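PDB 2WB7: PT26-6P from Thermococcus sp., which is of unknown function but is encoded by a mobile genetic element of Euryarchaea and combines immunoglobulin-like domains with a helical domain. Local coordinates for residues I445-G450 with Q505-A510. Numbering follows the deposited sequence.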
# COMPACT_ATOMS: atom_id res chain seq x y z
N ILE A 445 23.31 -18.12 -3.06
CA ILE A 445 24.34 -18.41 -4.05
C ILE A 445 24.53 -17.27 -5.05
O ILE A 445 25.66 -16.79 -5.27
CB ILE A 445 24.05 -19.73 -4.80
CG1 ILE A 445 24.15 -20.90 -3.82
CG2 ILE A 445 25.00 -19.92 -5.96
CD1 ILE A 445 23.69 -22.22 -4.39
N GLU A 446 23.45 -16.83 -5.65
CA GLU A 446 23.55 -15.76 -6.61
C GLU A 446 24.06 -14.47 -5.99
O GLU A 446 24.84 -13.75 -6.60
CB GLU A 446 22.21 -15.52 -7.26
CG GLU A 446 21.75 -16.70 -8.09
CD GLU A 446 20.87 -16.24 -9.22
OE1 GLU A 446 20.01 -17.04 -9.69
OE2 GLU A 446 21.04 -15.06 -9.63
N TYR A 447 23.62 -14.18 -4.77
CA TYR A 447 24.02 -12.95 -4.10
C TYR A 447 25.50 -13.00 -3.76
O TYR A 447 26.27 -12.09 -4.14
CB TYR A 447 23.21 -12.71 -2.83
CG TYR A 447 21.73 -12.59 -3.09
CD1 TYR A 447 20.80 -12.86 -2.10
CD2 TYR A 447 21.25 -12.24 -4.35
CE1 TYR A 447 19.44 -12.76 -2.34
CE2 TYR A 447 19.90 -12.15 -4.60
CZ TYR A 447 19.01 -12.41 -3.59
OH TYR A 447 17.66 -12.32 -3.83
N ALA A 448 25.89 -14.06 -3.06
CA ALA A 448 27.28 -14.21 -2.64
C ALA A 448 28.23 -14.15 -3.85
O ALA A 448 29.28 -13.51 -3.79
CB ALA A 448 27.47 -15.49 -1.83
N GLN A 449 27.85 -14.76 -4.96
CA GLN A 449 28.68 -14.64 -6.14
C GLN A 449 28.68 -13.19 -6.63
O GLN A 449 29.72 -12.67 -7.06
CB GLN A 449 28.22 -15.59 -7.25
CG GLN A 449 29.16 -15.67 -8.46
CD GLN A 449 30.59 -16.05 -8.07
OE1 GLN A 449 30.82 -17.04 -7.37
NE2 GLN A 449 31.56 -15.25 -8.52
N GLY A 450 27.52 -12.54 -6.58
CA GLY A 450 27.41 -11.15 -6.98
C GLY A 450 28.38 -10.30 -6.18
O GLY A 450 29.07 -9.44 -6.72
N GLN A 505 13.71 -9.14 2.62
CA GLN A 505 14.67 -8.05 2.78
C GLN A 505 15.95 -8.28 1.95
O GLN A 505 16.59 -7.33 1.49
CB GLN A 505 14.99 -7.78 4.26
CG GLN A 505 15.70 -6.45 4.46
CD GLN A 505 15.70 -5.98 5.90
OE1 GLN A 505 14.65 -5.62 6.46
NE2 GLN A 505 16.88 -5.95 6.50
N ALA A 506 16.29 -9.56 1.75
CA ALA A 506 17.39 -9.96 0.89
C ALA A 506 17.20 -9.44 -0.53
O ALA A 506 18.15 -9.03 -1.19
CB ALA A 506 17.51 -11.45 0.88
N LYS A 507 15.96 -9.46 -1.01
CA LYS A 507 15.71 -9.05 -2.38
C LYS A 507 15.84 -7.55 -2.55
O LYS A 507 16.20 -7.04 -3.61
CB LYS A 507 14.33 -9.53 -2.84
CG LYS A 507 14.22 -11.04 -2.96
CD LYS A 507 12.78 -11.44 -3.33
CE LYS A 507 12.77 -12.65 -4.27
NZ LYS A 507 11.38 -13.03 -4.64
N ILE A 508 15.56 -6.83 -1.48
CA ILE A 508 15.79 -5.39 -1.51
C ILE A 508 17.29 -5.09 -1.62
O ILE A 508 17.75 -4.37 -2.52
CB ILE A 508 15.20 -4.70 -0.27
CG1 ILE A 508 13.66 -4.73 -0.33
CG2 ILE A 508 15.73 -3.30 -0.19
CD1 ILE A 508 12.98 -4.55 1.00
N ASP A 509 18.07 -5.67 -0.70
CA ASP A 509 19.51 -5.51 -0.77
C ASP A 509 20.03 -5.86 -2.17
O ASP A 509 20.77 -5.07 -2.76
CB ASP A 509 20.19 -6.35 0.32
CG ASP A 509 19.93 -5.81 1.71
OD1 ASP A 509 19.76 -4.57 1.82
OD2 ASP A 509 19.91 -6.60 2.69
N ALA A 510 19.60 -6.99 -2.72
CA ALA A 510 20.10 -7.44 -4.02
C ALA A 510 19.76 -6.46 -5.11
O ALA A 510 20.55 -6.24 -6.02
CB ALA A 510 19.58 -8.82 -4.37
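The phenol ring of Tyr447 overlaps the methyl groups of Ala506 and Ala510, which lie one turn apart on the neighbouring helix. CE1 of Tyr447 lies 4.0 Å from CB of Ala506, and CE2 lies 3.4 Å from CB of Ala510, both methyls coming obliquely from the same side of the ring plane. With CG anti to the carbonyl carbon (chi1 -60°), the side chain leaves helix 442-465 in the direction of helix 503-523. The axes of the two short segments are 11.3 Å apart at closest approach and run in the same general direction, inclined by 31°, and this single aromatic bridges them over two small residues. At the far end of the ring, OH passes obliquely beside the aliphatic start of Lys507, 3.8 Å from its CG. Ala494 and Ala495 of helix 471-499 also touch Tyr447, so this side chain lies where three helices of the helical domain meet. Cutting Tyr447 back to an alanine removes the ring, which is likely to leave a gap beside the Ala506 and Ala510 methyls and to take away what the Lys507 chain lies against. No hydrogen bond or salt bridge links the two segments, consistent with association here by apolar packing of the Tyr447 side chain beside two alanines, with no charge pairing between them.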